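Local coordinates for protein cytochrome P450 268A2 Cyp268A2 (Mycobacterium marinum, PDB 6BLD) that belongs to the cytochrome P450 family of haem proteins and carries a protoporphyrin IX iron centre in a mainly helical fold, at residues A[7-12]-A[325-330]. Numbering follows the deposited sequence.
Sequences SVRPYD and LIRAGE
R9 and E330 meet tip to tip: R9 has CG between its backbone N and carbonyl carbon (chi1 65°), and its chain bends at chi3, which sets NE, while E330 runs on extended beyond CG (chi2 -169°). The guanidinium comes end-on, NH1 and NH2 both closing on the single oxygen OE2. R9 NH1 lies 2.7 Å from E330 OE2 and R9 NH2 2.9 Å from it, two hydrogen bonds of one salt bridge. Both bonds are bent at the hydrogen. OE2 sits in the guanidinium plane, at its edge, and receives the two nitrogens on its syn side, but the carboxylate itself is turned 79° from that plane. From the anti side S7 OG donates to E330 OE2 over 2.7 Å, which gives this one oxygen three donors and probably helps keep the buried carboxylate negatively charged.

OE1 is held separately: R327 N donates to E330 OE1 at 2.9 Å from above the carboxylate plane, and W62 NE1 of strand 61-64 bonds to it as well. With both oxygens gripped, rotation of the carboxylate is restrained. R327 CG lies at the edge of the R9 guanidinium, 3.6 Å from R9 NH2, and a water accepts from R9 NH2 and donates to L325 O, bridging the two segments. W44 of strand 42-45 adds a cation-pi contact to R9.

On the E330 side the frame is a type II turn from R327 to E330, with G329 at a positive phi in its third position. This turn joins the two-stranded hairpin 319-321/324-326 to strand 331-335, so the salt bridge fastens the N-terminal arm to the turn that leads into the central strand of the mixed beta sheet of the P450 fold.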
loop_
_atom_site.group_PDB
_atom_site.type_symbol
_atom_site.label_atom_id
_atom_site.label_comp_id
_atom_site.label_asym_id
_atom_site.label_seq_id
_atom_site.Cartn_x
_atom_site.Cartn_y
_atom_site.Cartn_z
ATOM N N SER A 7 28.620 -1.757 -11.578
ATOM C CA SER A 7 27.475 -2.635 -11.320
ATOM C C SER A 7 27.553 -3.917 -12.148
ATOM O O SER A 7 26.538 -4.446 -12.607
ATOM C CB SER A 7 26.151 -1.908 -11.570
ATOM O OG SER A 7 25.914 -0.921 -10.582
ATOM N N VAL A 8 28.767 -4.424 -12.338
ATOM C CA VAL A 8 29.004 -5.636 -13.111
ATOM C C VAL A 8 29.218 -6.782 -12.130
ATOM O O VAL A 8 30.210 -6.809 -11.395
ATOM C CB VAL A 8 30.202 -5.482 -14.056
ATOM C CG1 VAL A 8 30.448 -6.779 -14.810
ATOM C CG2 VAL A 8 29.976 -4.330 -15.020
ATOM N N ARG A 9 28.291 -7.732 -12.122
ATOM C CA ARG A 9 28.366 -8.906 -11.264
ATOM C C ARG A 9 27.350 -9.926 -11.771
ATOM O O ARG A 9 26.386 -9.554 -12.447
ATOM C CB ARG A 9 28.095 -8.546 -9.792
ATOM C CG ARG A 9 26.691 -8.047 -9.516
ATOM C CD ARG A 9 26.510 -7.693 -8.048
ATOM N NE ARG A 9 27.328 -6.548 -7.656
ATOM C CZ ARG A 9 26.990 -5.280 -7.877
ATOM N NH1 ARG A 9 25.850 -4.993 -8.488
ATOM N NH2 ARG A 9 27.795 -4.300 -7.488
ATOM N N PRO A 10 27.555 -11.210 -11.474
ATOM C CA PRO A 10 26.621 -12.229 -11.967
ATOM C C PRO A 10 25.217 -12.014 -11.418
ATOM O O PRO A 10 25.033 -11.587 -10.276
ATOM C CB PRO A 10 27.227 -13.544 -11.460
ATOM C CG PRO A 10 28.665 -13.233 -11.212
ATOM C CD PRO A 10 28.694 -11.808 -10.757
ATOM N N TYR A 11 24.225 -12.301 -12.254
ATOM C CA TYR A 11 22.838 -12.259 -11.823
ATOM C C TYR A 11 22.502 -13.506 -11.017
ATOM O O TYR A 11 23.082 -14.577 -11.217
ATOM C CB TYR A 11 21.895 -12.150 -13.024
ATOM C CG TYR A 11 21.857 -10.783 -13.667
ATOM C CD1 TYR A 11 21.759 -9.630 -12.897
ATOM C CD2 TYR A 11 21.918 -10.644 -15.047
ATOM C CE1 TYR A 11 21.724 -8.378 -13.486
ATOM C CE2 TYR A 11 21.884 -9.397 -15.644
ATOM C CZ TYR A 11 21.787 -8.269 -14.860
ATOM O OH TYR A 11 21.752 -7.028 -15.455
ATOM N N ASP A 12 21.553 -13.358 -10.097
ATOM C CA ASP A 12 21.134 -14.486 -9.284
ATOM C C ASP A 12 20.350 -15.491 -10.122
ATOM O O ASP A 12 19.755 -15.159 -11.152
ATOM C CB ASP A 12 20.287 -14.013 -8.102
ATOM C CG ASP A 12 20.201 -15.046 -6.996
ATOM O OD1 ASP A 12 21.093 -15.059 -6.122
ATOM O OD2 ASP A 12 19.243 -15.847 -7.000
ATOM N N LEU A 325 28.361 -6.005 -0.758
ATOM C CA LEU A 325 28.710 -4.586 -0.800
ATOM C C LEU A 325 27.840 -3.904 -1.848
ATOM O O LEU A 325 28.140 -3.940 -3.044
ATOM C CB LEU A 325 30.192 -4.402 -1.100
ATOM C CG LEU A 325 30.689 -2.955 -1.115
ATOM C CD1 LEU A 325 30.496 -2.306 0.247
ATOM C CD2 LEU A 325 32.148 -2.891 -1.542
ATOM N N ILE A 326 26.750 -3.285 -1.398
ATOM C CA ILE A 326 25.929 -2.476 -2.288
ATOM C C ILE A 326 26.707 -1.227 -2.676
ATOM O O ILE A 326 27.265 -0.533 -1.815
ATOM C CB ILE A 326 24.594 -2.121 -1.619
ATOM C CG1 ILE A 326 23.820 -3.394 -1.264
ATOM C CG2 ILE A 326 23.766 -1.219 -2.521
ATOM C CD1 ILE A 326 22.659 -3.160 -0.324
ATOM N N ARG A 327 26.760 -0.939 -3.970
ATOM C CA ARG A 327 27.519 0.197 -4.466
ATOM C C ARG A 327 26.645 1.445 -4.539
ATOM O O ARG A 327 25.419 1.371 -4.646
ATOM C CB ARG A 327 28.108 -0.108 -5.844
ATOM C CG ARG A 327 28.988 -1.344 -5.877
ATOM C CD ARG A 327 30.268 -1.130 -5.091
ATOM N NE ARG A 327 31.304 -2.085 -5.474
ATOM C CZ ARG A 327 32.573 -2.007 -5.086
ATOM N NH1 ARG A 327 32.968 -1.015 -4.301
ATOM N NH2 ARG A 327 33.446 -2.922 -5.484
ATOM N N ALA A 328 27.303 2.601 -4.477
ATOM C CA ALA A 328 26.600 3.874 -4.573
ATOM C C ALA A 328 25.890 3.989 -5.916
ATOM O O ALA A 328 26.473 3.708 -6.968
ATOM C CB ALA A 328 27.579 5.034 -4.391
ATOM N N GLY A 329 24.624 4.398 -5.874
ATOM C CA GLY A 329 23.821 4.533 -7.069
ATOM C C GLY A 329 23.044 3.297 -7.471
ATOM O O GLY A 329 22.267 3.362 -8.432
ATOM N N GLU A 330 23.221 2.181 -6.773
ATOM C CA GLU A 330 22.534 0.945 -7.117
ATOM C C GLU A 330 21.162 0.892 -6.453
ATOM O O GLU A 330 20.957 1.424 -5.359
ATOM C CB GLU A 330 23.369 -0.270 -6.708
ATOM C CG GLU A 330 24.671 -0.401 -7.493
ATOM C CD GLU A 330 25.362 -1.736 -7.281
ATOM O OE1 GLU A 330 25.365 -2.237 -6.138
ATOM O OE2 GLU A 330 25.917 -2.280 -8.262
HETATM O O HOH W 1 29.766 -5.260 -5.148
#